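Local coordinates for intimin adherence protein (Escherichia coli O157:H7, PDB 3NCX) that probably mediates adhesion of the bacterium to host cells by binding the translocated receptor Tir through its C-terminal lectin-like domain, at residues Asp18-Asn22 with Trp131-Tyr137; Ser43-Gly47 with Thr80-Lys84; Lys72-Ile77 with Ser88-Pro94; Met97-Gln103 with Val183-Glu189; Gly160-Thr164 with Gly175-Asn179. The protein carries 1 engineered substitution. The contacts are given in a common frame with arbitrary orientation. Numbering follows the deposited sequence.

Contact 1: residues Asp18-Asn22 with Trp131-Tyr137; sequences DIIGN and WGAANKY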
# COMPACT_ATOMS: atom_id res chain seq x y z
N ASP A 18 -6.36 7.02 8.44
CA ASP A 18 -7.36 5.96 8.37
C ASP A 18 -7.05 4.97 7.26
O ASP A 18 -7.31 5.23 6.09
CB ASP A 18 -8.75 6.56 8.16
CG ASP A 18 -9.82 5.50 8.02
OD1 ASP A 18 -10.78 5.72 7.26
OD2 ASP A 18 -9.70 4.44 8.67
N ILE A 19 -6.48 3.82 7.63
CA ILE A 19 -6.17 2.78 6.66
C ILE A 19 -7.44 2.04 6.25
O ILE A 19 -8.13 1.45 7.08
CB ILE A 19 -5.14 1.76 7.19
CG1 ILE A 19 -3.76 2.41 7.33
CG2 ILE A 19 -5.05 0.56 6.26
CD1 ILE A 19 -3.63 3.35 8.50
N ILE A 20 -7.74 2.08 4.96
CA ILE A 20 -8.97 1.52 4.42
C ILE A 20 -9.08 0.01 4.62
O ILE A 20 -10.17 -0.52 4.83
CB ILE A 20 -9.10 1.82 2.91
CG1 ILE A 20 -9.06 3.33 2.67
CG2 ILE A 20 -10.38 1.22 2.35
CD1 ILE A 20 -10.15 4.09 3.40
N GLY A 21 -7.94 -0.68 4.57
CA GLY A 21 -7.92 -2.13 4.59
C GLY A 21 -8.29 -2.80 5.90
O GLY A 21 -8.89 -3.88 5.90
N ASN A 22 -7.93 -2.18 7.02
CA ASN A 22 -8.18 -2.79 8.32
C ASN A 22 -8.86 -1.85 9.31
O ASN A 22 -8.94 -2.15 10.50
CB ASN A 22 -6.87 -3.33 8.92
CG ASN A 22 -5.75 -2.31 8.90
OD1 ASN A 22 -4.58 -2.66 8.78
ND2 ASN A 22 -6.11 -1.03 9.00
N TRP A 131 -1.84 -3.34 6.42
CA TRP A 131 -2.82 -2.87 5.46
C TRP A 131 -4.10 -3.70 5.42
O TRP A 131 -5.19 -3.16 5.21
CB TRP A 131 -2.20 -2.78 4.06
CG TRP A 131 -1.08 -1.79 3.97
CD1 TRP A 131 0.25 -2.04 4.11
CD2 TRP A 131 -1.20 -0.38 3.72
NE1 TRP A 131 0.97 -0.87 3.96
CE2 TRP A 131 0.10 0.16 3.72
CE3 TRP A 131 -2.29 0.47 3.49
CZ2 TRP A 131 0.35 1.51 3.51
CZ3 TRP A 131 -2.04 1.82 3.28
CH2 TRP A 131 -0.73 2.32 3.29
N GLY A 132 -3.97 -5.00 5.61
CA GLY A 132 -5.11 -5.90 5.52
C GLY A 132 -5.24 -6.49 4.13
O GLY A 132 -4.39 -6.29 3.27
N ALA A 133 -6.32 -7.24 3.90
CA ALA A 133 -6.55 -7.91 2.63
C ALA A 133 -6.34 -6.99 1.43
O ALA A 133 -6.91 -5.90 1.36
CB ALA A 133 -7.94 -8.52 2.59
N ALA A 134 -5.52 -7.44 0.49
CA ALA A 134 -5.17 -6.63 -0.67
C ALA A 134 -6.39 -6.19 -1.47
O ALA A 134 -6.42 -5.08 -2.01
CB ALA A 134 -4.20 -7.39 -1.57
N ASN A 135 -7.39 -7.06 -1.55
CA ASN A 135 -8.57 -6.80 -2.37
C ASN A 135 -9.52 -5.76 -1.77
O ASN A 135 -10.48 -5.34 -2.42
CB ASN A 135 -9.32 -8.10 -2.69
CG ASN A 135 -9.83 -8.81 -1.45
OD1 ASN A 135 -10.59 -9.77 -1.54
ND2 ASN A 135 -9.42 -8.33 -0.28
N LYS A 136 -9.26 -5.34 -0.54
CA LYS A 136 -10.04 -4.28 0.07
C LYS A 136 -9.66 -2.93 -0.53
O LYS A 136 -10.22 -1.89 -0.16
CB LYS A 136 -9.86 -4.26 1.59
CG LYS A 136 -10.61 -5.37 2.31
CD LYS A 136 -10.54 -5.19 3.81
CE LYS A 136 -11.46 -6.16 4.54
NZ LYS A 136 -12.88 -5.99 4.12
N TYR A 137 -8.70 -2.95 -1.44
CA TYR A 137 -8.24 -1.73 -2.11
C TYR A 137 -8.65 -1.72 -3.58
O TYR A 137 -8.70 -2.77 -4.23
CB TYR A 137 -6.73 -1.56 -1.95
CG TYR A 137 -6.31 -1.41 -0.50
CD1 TYR A 137 -5.87 -2.50 0.23
CD2 TYR A 137 -6.38 -0.18 0.13
CE1 TYR A 137 -5.50 -2.37 1.56
CE2 TYR A 137 -6.01 -0.03 1.46
CZ TYR A 137 -5.57 -1.13 2.17
OH TYR A 137 -5.20 -0.99 3.48
O HOH W 1 -8.63 -7.04 6.05

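Contact 2: residues Ser43-Gly47 with Thr80-Lys84; sequences SGGDG and TSGDK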
# COMPACT_ATOMS: atom_id res chain seq x y z
N SER A 43 -8.83 19.19 9.53
CA SER A 43 -9.65 19.86 10.53
C SER A 43 -9.43 21.36 10.47
O SER A 43 -8.48 21.83 9.84
CB SER A 43 -9.31 19.34 11.93
OG SER A 43 -8.00 19.70 12.31
N GLY A 44 -10.31 22.11 11.13
CA GLY A 44 -10.23 23.56 11.10
C GLY A 44 -10.70 24.12 9.78
O GLY A 44 -11.12 23.38 8.89
N GLY A 45 -10.64 25.45 9.64
CA GLY A 45 -11.10 26.10 8.42
C GLY A 45 -12.61 26.09 8.33
O GLY A 45 -13.30 26.02 9.34
N ASP A 46 -13.13 26.15 7.11
CA ASP A 46 -14.58 26.16 6.90
C ASP A 46 -15.12 24.79 6.51
O ASP A 46 -16.18 24.68 5.88
CB ASP A 46 -14.97 27.21 5.85
CG ASP A 46 -14.23 27.04 4.55
OD1 ASP A 46 -13.81 25.91 4.23
OD2 ASP A 46 -14.06 28.05 3.83
N GLY A 47 -14.38 23.75 6.87
CA GLY A 47 -14.85 22.38 6.70
C GLY A 47 -14.77 21.83 5.29
O GLY A 47 -14.85 20.62 5.09
N THR A 80 -6.25 22.23 1.18
CA THR A 80 -6.64 23.63 1.14
C THR A 80 -8.10 23.81 1.52
O THR A 80 -9.00 23.37 0.80
CB THR A 80 -6.39 24.25 -0.24
OG1 THR A 80 -4.98 24.33 -0.49
CG2 THR A 80 -6.99 25.65 -0.32
N SER A 81 -8.33 24.46 2.66
CA SER A 81 -9.69 24.74 3.12
C SER A 81 -10.32 25.84 2.27
O SER A 81 -9.62 26.54 1.53
CB SER A 81 -9.67 25.15 4.59
OG SER A 81 -8.78 26.24 4.81
N GLY A 82 -11.63 26.00 2.39
CA GLY A 82 -12.35 26.98 1.60
C GLY A 82 -11.97 28.40 1.94
O GLY A 82 -12.10 29.31 1.11
N ASP A 83 -11.48 28.61 3.16
CA ASP A 83 -11.13 29.94 3.63
C ASP A 83 -9.67 30.29 3.33
O ASP A 83 -9.05 31.08 4.04
CB ASP A 83 -11.41 30.08 5.12
CG ASP A 83 -10.79 28.96 5.93
OD1 ASP A 83 -9.70 29.17 6.50
OD2 ASP A 83 -11.40 27.87 6.00
N LYS A 84 -9.13 29.68 2.28
CA LYS A 84 -7.79 30.02 1.79
C LYS A 84 -6.65 29.63 2.73
O LYS A 84 -5.62 30.31 2.79
CB LYS A 84 -7.71 31.50 1.44
CG LYS A 84 -8.42 31.89 0.15
CD LYS A 84 -7.45 31.94 -1.02
CE LYS A 84 -6.37 32.99 -0.78
NZ LYS A 84 -5.36 33.02 -1.88

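Contact 3: residues Lys72-Ile77 with Ser88-Pro94; sequences KGSVVI and SYTIKAP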
# COMPACT_ATOMS: atom_id res chain seq x y z
N LYS A 72 7.50 4.06 -4.73
CA LYS A 72 8.40 4.15 -3.59
C LYS A 72 9.08 5.52 -3.56
O LYS A 72 9.80 5.89 -4.49
CB LYS A 72 9.46 3.05 -3.68
CG LYS A 72 10.31 2.88 -2.43
CD LYS A 72 11.47 1.92 -2.70
CE LYS A 72 12.08 1.39 -1.41
NZ LYS A 72 12.63 2.48 -0.56
N GLY A 73 8.84 6.27 -2.49
CA GLY A 73 9.46 7.58 -2.33
C GLY A 73 8.71 8.48 -1.37
O GLY A 73 7.65 8.12 -0.86
N SER A 74 9.27 9.66 -1.12
CA SER A 74 8.65 10.64 -0.23
C SER A 74 7.96 11.74 -1.03
O SER A 74 8.50 12.24 -2.01
CB SER A 74 9.70 11.26 0.69
OG SER A 74 10.47 10.27 1.35
N VAL A 75 6.76 12.11 -0.60
CA VAL A 75 5.99 13.13 -1.30
C VAL A 75 5.18 13.98 -0.32
O VAL A 75 4.82 13.53 0.77
CB VAL A 75 5.04 12.51 -2.34
CG1 VAL A 75 3.96 11.69 -1.64
CG2 VAL A 75 4.42 13.58 -3.21
N VAL A 76 4.89 15.22 -0.72
CA VAL A 76 4.10 16.12 0.10
C VAL A 76 2.66 16.22 -0.39
O VAL A 76 2.41 16.38 -1.59
CB VAL A 76 4.71 17.54 0.14
CG1 VAL A 76 3.72 18.54 0.70
CG2 VAL A 76 6.00 17.54 0.95
N ILE A 77 1.72 16.12 0.55
CA ILE A 77 0.30 16.28 0.24
C ILE A 77 -0.24 17.53 0.90
O ILE A 77 -0.02 17.76 2.09
CB ILE A 77 -0.51 15.06 0.72
CG1 ILE A 77 0.02 13.79 0.06
CG2 ILE A 77 -1.99 15.26 0.43
CD1 ILE A 77 -0.66 12.53 0.53
N SER A 88 0.51 21.35 4.84
CA SER A 88 1.25 20.24 4.24
C SER A 88 1.31 19.01 5.14
O SER A 88 1.47 19.13 6.36
CB SER A 88 2.67 20.68 3.87
OG SER A 88 2.66 21.67 2.86
N TYR A 89 1.18 17.84 4.53
CA TYR A 89 1.39 16.57 5.21
C TYR A 89 2.37 15.73 4.39
O TYR A 89 2.09 15.39 3.24
CB TYR A 89 0.07 15.81 5.38
CG TYR A 89 0.25 14.37 5.81
CD1 TYR A 89 0.35 13.36 4.86
CD2 TYR A 89 0.33 14.02 7.15
CE1 TYR A 89 0.52 12.04 5.24
CE2 TYR A 89 0.49 12.71 7.54
CZ TYR A 89 0.59 11.72 6.58
OH TYR A 89 0.75 10.41 6.96
N THR A 90 3.52 15.40 4.97
CA THR A 90 4.58 14.72 4.23
C THR A 90 4.54 13.20 4.35
O THR A 90 4.31 12.65 5.43
CB THR A 90 5.97 15.22 4.65
OG1 THR A 90 6.15 15.01 6.06
CG2 THR A 90 6.12 16.70 4.34
N ILE A 91 4.76 12.53 3.22
CA ILE A 91 4.83 11.07 3.19
C ILE A 91 6.28 10.61 3.18
O ILE A 91 7.00 10.82 2.21
CB ILE A 91 4.14 10.51 1.93
CG1 ILE A 91 2.72 11.04 1.79
CG2 ILE A 91 4.13 8.99 1.97
CD1 ILE A 91 1.72 10.37 2.71
N LYS A 92 6.71 9.99 4.27
CA LYS A 92 8.06 9.43 4.33
C LYS A 92 8.14 8.16 3.49
O LYS A 92 7.26 7.31 3.54
CB LYS A 92 8.45 9.14 5.78
CG LYS A 92 8.82 10.38 6.58
CD LYS A 92 10.15 10.96 6.10
CE LYS A 92 10.42 12.32 6.72
NZ LYS A 92 9.43 13.34 6.25
N ALA A 93 9.21 8.06 2.70
CA ALA A 93 9.42 6.88 1.87
C ALA A 93 9.52 5.63 2.74
O ALA A 93 10.08 5.69 3.84
CB ALA A 93 10.67 7.04 1.02
N PRO A 94 8.99 4.50 2.26
CA PRO A 94 8.97 3.26 3.02
C PRO A 94 10.32 2.56 3.03
O PRO A 94 11.17 2.84 2.18
CB PRO A 94 7.96 2.41 2.24
CG PRO A 94 8.12 2.87 0.84
CD PRO A 94 8.37 4.35 0.93

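Contact 4: residues Met97-Gln103 with Val183-Glu189; sequences MIKVDKQ and VYAVCVE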
# COMPACT_ATOMS: atom_id res chain seq x y z
N MET A 97 8.50 -1.46 -0.50
CA MET A 97 7.14 -1.49 -1.02
C MET A 97 6.92 -2.74 -1.86
O MET A 97 7.80 -3.14 -2.62
CB MET A 97 6.84 -0.24 -1.84
CG MET A 97 5.42 -0.18 -2.37
SD MET A 97 5.20 1.11 -3.60
CE MET A 97 6.34 0.57 -4.87
N ILE A 98 5.74 -3.34 -1.73
CA ILE A 98 5.43 -4.57 -2.44
C ILE A 98 4.66 -4.30 -3.74
O ILE A 98 3.66 -3.57 -3.74
CB ILE A 98 4.63 -5.55 -1.55
CG1 ILE A 98 5.53 -6.71 -1.11
CG2 ILE A 98 3.41 -6.08 -2.27
CD1 ILE A 98 6.73 -6.28 -0.31
N LYS A 99 5.14 -4.87 -4.83
CA LYS A 99 4.48 -4.74 -6.13
C LYS A 99 3.93 -6.09 -6.57
O LYS A 99 4.52 -7.13 -6.29
CB LYS A 99 5.45 -4.23 -7.19
CG LYS A 99 5.94 -2.81 -6.98
CD LYS A 99 6.78 -2.35 -8.17
CE LYS A 99 7.37 -0.97 -7.94
NZ LYS A 99 8.19 -0.51 -9.09
N VAL A 100 2.80 -6.07 -7.26
CA VAL A 100 2.20 -7.29 -7.76
C VAL A 100 2.19 -7.29 -9.28
O VAL A 100 1.42 -6.57 -9.91
CB VAL A 100 0.76 -7.47 -7.24
CG1 VAL A 100 0.22 -8.83 -7.65
CG2 VAL A 100 0.72 -7.32 -5.73
N ASP A 101 3.06 -8.10 -9.87
CA ASP A 101 3.10 -8.26 -11.32
C ASP A 101 2.22 -9.43 -11.74
O ASP A 101 1.37 -9.88 -10.98
CB ASP A 101 4.53 -8.46 -11.81
CG ASP A 101 5.31 -7.15 -11.87
OD1 ASP A 101 5.75 -6.66 -10.81
OD2 ASP A 101 5.48 -6.62 -12.99
N LYS A 102 2.41 -9.91 -12.96
CA LYS A 102 1.59 -10.99 -13.49
C LYS A 102 1.96 -12.34 -12.88
O LYS A 102 2.97 -12.47 -12.20
CB LYS A 102 1.67 -11.04 -15.02
CG LYS A 102 3.09 -11.08 -15.57
CD LYS A 102 3.07 -11.18 -17.09
CE LYS A 102 4.46 -11.01 -17.68
NZ LYS A 102 5.41 -12.04 -17.19
N GLN A 103 1.13 -13.35 -13.14
CA GLN A 103 1.37 -14.70 -12.65
C GLN A 103 2.46 -15.38 -13.48
O GLN A 103 2.54 -15.18 -14.69
CB GLN A 103 0.09 -15.53 -12.69
CG GLN A 103 -1.06 -14.94 -11.88
CD GLN A 103 -2.30 -15.81 -11.90
OE1 GLN A 103 -2.35 -16.82 -12.61
NE2 GLN A 103 -3.30 -15.44 -11.12
N VAL A 183 0.08 -18.31 -9.54
CA VAL A 183 0.93 -17.69 -8.53
C VAL A 183 1.51 -16.38 -9.05
O VAL A 183 2.16 -16.35 -10.09
CB VAL A 183 2.08 -18.62 -8.09
CG1 VAL A 183 2.85 -17.99 -6.95
CG2 VAL A 183 1.54 -19.98 -7.69
N TYR A 184 1.28 -15.30 -8.31
CA TYR A 184 1.72 -13.97 -8.73
C TYR A 184 3.19 -13.71 -8.41
O TYR A 184 3.70 -14.16 -7.38
CB TYR A 184 0.86 -12.88 -8.08
CG TYR A 184 -0.52 -12.77 -8.68
CD1 TYR A 184 -1.56 -13.57 -8.23
CD2 TYR A 184 -0.78 -11.86 -9.70
CE1 TYR A 184 -2.83 -13.47 -8.78
CE2 TYR A 184 -2.04 -11.75 -10.25
CZ TYR A 184 -3.06 -12.56 -9.78
OH TYR A 184 -4.32 -12.46 -10.33
N ALA A 185 3.86 -13.00 -9.30
CA ALA A 185 5.23 -12.57 -9.06
C ALA A 185 5.22 -11.25 -8.30
O ALA A 185 5.01 -10.19 -8.89
CB ALA A 185 5.99 -12.42 -10.37
N VAL A 186 5.45 -11.32 -6.99
CA VAL A 186 5.45 -10.12 -6.16
C VAL A 186 6.86 -9.61 -5.92
O VAL A 186 7.68 -10.27 -5.28
CB VAL A 186 4.75 -10.36 -4.80
CG1 VAL A 186 4.87 -9.14 -3.91
CG2 VAL A 186 3.28 -10.71 -5.02
N CYS A 187 7.14 -8.42 -6.45
CA CYS A 187 8.46 -7.82 -6.31
C CYS A 187 8.52 -6.97 -5.05
O CYS A 187 7.66 -6.13 -4.80
CB CYS A 187 8.79 -6.96 -7.53
SG CYS A 187 8.73 -7.84 -9.11
N VAL A 188 9.56 -7.20 -4.25
CA VAL A 188 9.78 -6.40 -3.05
C VAL A 188 10.86 -5.37 -3.34
O VAL A 188 12.04 -5.71 -3.46
CB VAL A 188 10.21 -7.27 -1.87
CG1 VAL A 188 10.48 -6.41 -0.65
CG2 VAL A 188 9.15 -8.31 -1.57
N GLU A 189 10.45 -4.12 -3.48
CA GLU A 189 11.37 -3.05 -3.83
C GLU A 189 11.38 -1.94 -2.78
O GLU A 189 12.41 -1.69 -2.15
CB GLU A 189 11.01 -2.48 -5.20
CG GLU A 189 10.95 -3.53 -6.30
CD GLU A 189 10.69 -2.93 -7.67
OE1 GLU A 189 10.60 -1.69 -7.78
OE2 GLU A 189 10.57 -3.71 -8.64
OXT GLU A 189 10.38 -1.27 -2.54
O HOH W 2 8.19 -4.49 -10.01

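Contact 5: residues Gly160-Thr164 with Gly175-Asn179; sequences GVSST and GVNVN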
# COMPACT_ATOMS: atom_id res chain seq x y z
N GLY A 160 13.12 -28.27 -6.14
CA GLY A 160 12.30 -27.62 -7.15
C GLY A 160 10.96 -27.16 -6.62
O GLY A 160 9.94 -27.25 -7.31
N VAL A 161 10.95 -26.67 -5.38
CA VAL A 161 9.74 -26.14 -4.78
C VAL A 161 10.02 -24.81 -4.10
O VAL A 161 11.16 -24.35 -4.03
CB VAL A 161 9.14 -27.09 -3.74
CG1 VAL A 161 8.81 -28.44 -4.37
CG2 VAL A 161 10.08 -27.26 -2.56
N SER A 162 8.96 -24.19 -3.59
CA SER A 162 9.08 -22.93 -2.88
C SER A 162 7.75 -22.60 -2.22
O SER A 162 6.69 -22.74 -2.84
CB SER A 162 9.47 -21.81 -3.85
OG SER A 162 9.78 -20.62 -3.15
N SER A 163 7.80 -22.18 -0.96
CA SER A 163 6.59 -21.85 -0.22
C SER A 163 5.95 -20.57 -0.74
O SER A 163 6.58 -19.78 -1.44
CB SER A 163 6.90 -21.73 1.27
OG SER A 163 8.00 -20.86 1.48
N THR A 164 4.67 -20.37 -0.41
CA THR A 164 3.93 -19.20 -0.86
C THR A 164 3.09 -18.60 0.26
O THR A 164 2.82 -19.24 1.27
CB THR A 164 2.99 -19.54 -2.04
OG1 THR A 164 2.05 -20.54 -1.63
CG2 THR A 164 3.79 -20.05 -3.23
N GLY A 175 6.19 -26.39 -0.07
CA GLY A 175 6.31 -27.48 -1.03
C GLY A 175 5.56 -27.28 -2.33
O GLY A 175 5.15 -28.25 -2.97
N VAL A 176 5.38 -26.03 -2.74
CA VAL A 176 4.73 -25.73 -4.00
C VAL A 176 5.73 -25.84 -5.15
O VAL A 176 6.74 -25.14 -5.16
CB VAL A 176 4.13 -24.31 -4.01
CG1 VAL A 176 3.54 -23.99 -5.38
CG2 VAL A 176 3.07 -24.18 -2.92
N ASN A 177 5.46 -26.73 -6.10
CA ASN A 177 6.34 -26.89 -7.25
C ASN A 177 6.54 -25.57 -7.98
O ASN A 177 5.60 -24.80 -8.17
CB ASN A 177 5.81 -27.96 -8.20
CG ASN A 177 5.77 -29.34 -7.56
OD1 ASN A 177 4.87 -30.13 -7.83
ND2 ASN A 177 6.74 -29.62 -6.71
N VAL A 178 7.78 -25.31 -8.40
CA VAL A 178 8.11 -24.04 -9.04
C VAL A 178 7.22 -23.75 -10.24
O VAL A 178 6.83 -22.61 -10.47
CB VAL A 178 9.60 -23.99 -9.46
CG1 VAL A 178 10.50 -23.95 -8.24
CG2 VAL A 178 9.95 -25.17 -10.36
N ASN A 179 6.89 -24.79 -11.00
CA ASN A 179 6.06 -24.63 -12.19
C ASN A 179 4.58 -24.78 -11.89
O ASN A 179 3.87 -25.51 -12.58
CB ASN A 179 6.49 -25.62 -13.28
CG ASN A 179 7.88 -25.34 -13.81
OD1 ASN A 179 8.34 -24.20 -13.81
ND2 ASN A 179 8.56 -26.39 -14.26

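Contact 1: residues Asp18-Asn22 with Trp131-Tyr137
Y137 is central to this buried contact. Its chi1 is m (-62°), and the CA-to-CB bond points sideways, but the ring carries the hydroxyl to the backbone of 18-22. There Y137 OH donates to W131 O at 2.8 Å, within its own segment, and receives a weak hydrogen bond from G21 N at 3.0 Å. I19 has chi1 m and chi2 p. I19 CG2 lies 3.2 Å from Y137 OH, at the edge of that ring, and 3.9 Å from W131 CE3. I20, with chi1 and chi2 both m, sets I20 CB 3.9 Å from Y137 CE2, while the end of the chain leads away. The contact joins the end of strand 17-19 in the Ig-like part of the chain to the loop after helix 121-131 of the C-type lectin-like domain, so it belongs to the interdomain interface. The CA-to-CB bond of W131 points away, yet the end of the indole comes nearer, with W131 CE3 beside I19; W131 NE1 is hydrogen-bonded to I31 O. G21 fits here because a CB would clash with W131 O and Y137 OH. Instead, G21 CA makes a CA-H...O contact of 3.0 Å to W131 O. With chi2 t, K136 CD comes 3.0 Å from G21 O. A water links G21 O and A133 N, at 3.2 Å from each.

Contact 2: residues Ser43-Gly47 with Thr80-Lys84
Two tight turns meet at the surface. The residues 80-84 lead out of strand 75-81. The backbone of T80 pairs with S50, which ties this strand to strand 49-53 of the sheet. S81 points its CB toward the other segment, and S81 CB packs 4.2 Å from G45 CA. A CB on G45 would clash with it, and the positive phi of G45 also favours glycine. S81 opens a type I turn that closes at K84, with K84 N hydrogen-bonded to S81 O at 3.3 Å. At G82 the backbone is drawn in: G82 N gives a weak hydrogen bond of 2.9 Å to D46 OD1, which is also hydrogen-bonded to T48 OG1. D83 follows with chi1 p. D83 OD2 accepts a weak hydrogen bond from D46 N at 2.7 Å, while OD1 is held by Q85 NE2. The two carboxylates come close, with D46 OD2 3.4 Å from D83 OD2, a like-charge approach. Opposite lies a type II' turn from G44 to G47. F8, from the N-terminal part of the chain, touches both D46 and D83. These are neighbouring turns at one end of a bacterial Ig-like domain (group 2), where loops between strands of the beta sandwich meet.

Contact 3: residues Lys72-Ile77 with Ser88-Pro94
Four backbone hydrogen bonds hold the strands together. V75 and I91 form one hydrogen-bonded pair, with V75 N to I91 O at 3.1 Å and I91 N to V75 O at 2.6 Å. I77 and Y89 form the next, with I77 N to Y89 O at 2.8 Å and Y89 N to I77 O at 2.7 Å. V76 and T90 make the non-hydrogen-bonded pair between them. Side-chain polar groups continue the contact beyond the strands. A93 N donates to S74 OG at 2.9 Å, and K72 NZ donates to P94 O at 3.1 Å. The apolar contacts lie mainly on the face of V75, I77, Y89 and I91. V75 CG1 is 3.7 Å from I91 CG1, and I77 CD1 is 3.9 Å from I91 CD1. This face packs on F38, L40 and W51. On the other face V76 CG2 meets T90 CG2 at 3.5 Å. The axes of 75-77 and 88-91 approach to 4.6 Å, with their directions 151° apart. This is an antiparallel beta hairpin, the last two strands of the Ig-like domain, with one face turned into its core.

Contact 4: residues Met97-Gln103 with Val183-Glu189
A salt bridge joins K99 NZ to E189 OE1 at 3.0 Å, and the C-terminal carboxylate takes part too: M97 N donates to E189 OXT at 2.8 Å. E189 N returns a hydrogen bond to M97 O at 3.0 Å. Next come K99 N to C187 O at 2.8 Å and C187 N to K99 O at 2.9 Å. D101 N then reaches A185 O at 3.0 Å, but A185 N pairs with K102 O at 3.1 Å. The register has shifted by one, which is a beta bulge. The first and last strands of the C-type lectin-like domain are thus paired antiparallel, bringing its two ends together as in other members of this fold. C187 also forms a disulfide with C113. On the side of I98, V100, V186 and V188, I98 CD1 lies 3.4 Å from V188 CG2 and I98 CG1 3.8 Å from V186 CG1. L124 of helix 121-131 covers I98 and V186. Past the bulge, Q103 CG sits 3.6 Å from the centroid of the Y184 ring, a CH-pi contact over its face.

Contact 5: residues Gly160-Thr164 with Gly175-Asn179
This is a short, loose pairing of antiparallel strands at the base of the beta hairpin formed by strands 161-166 and 172-177. It lies in the C-type lectin-like domain, its centre about 26 Å from the centre of the chain. The touching parts diverge strongly, with end-to-end directions 108° apart; the chain turns a corner at G175. Two backbone hydrogen bonds cross. S162 N donates to V176 O at 2.9 Å, and V178 N donates to G160 O at 3.1 Å. Between them V161 and N177 form a non-hydrogen-bonded pair, their CA atoms 4.3 Å apart and their side chains diverging. V161 CA also makes a CA-H...O contact of 3.2 Å with V176 O. The glycines suit the bends. G160 leaves helix 154-159 with positive phi, and G175 has positive phi at the corner. Contacts of side chains with the other segment are modest. V161 CB lies 3.9 Å from G175 C, V161 CG1 is 3.3 Å from N177 ND2, V178 CG1 is 4.0 Å from V161 N, and V176 CG2 is 4.0 Å from T164 OG1. W149 of the neighbouring strand touches S162, T164 and V176, while Y106 of helix 106-112 touches S162 and V178. The crossing polar bonds are thus main-chain to main-chain and uncharged, with valine residues adding apolar cover.

The contacts run along an elongated chain from contact 2, in the Ig-like part, to contact 5, in the lectin-like part, with centres about 54 Å apart. Contacts 2 and 3 share strand 75-81, and their centres are about 22 Å apart. Contact 1 bridges the two domains; its centre is about 19 Å from that of contact 3 and about 17 Å from that of contact 4. Contacts 3 and 4 touch directly: K72 CE lies 3.2 Å from E189 O, and K72 N 3.7 Å from M97 CE. Contact 5 is nested in the chain between the strands of contact 4, with centres about 16 Å apart. No ligand marks a binding site among them.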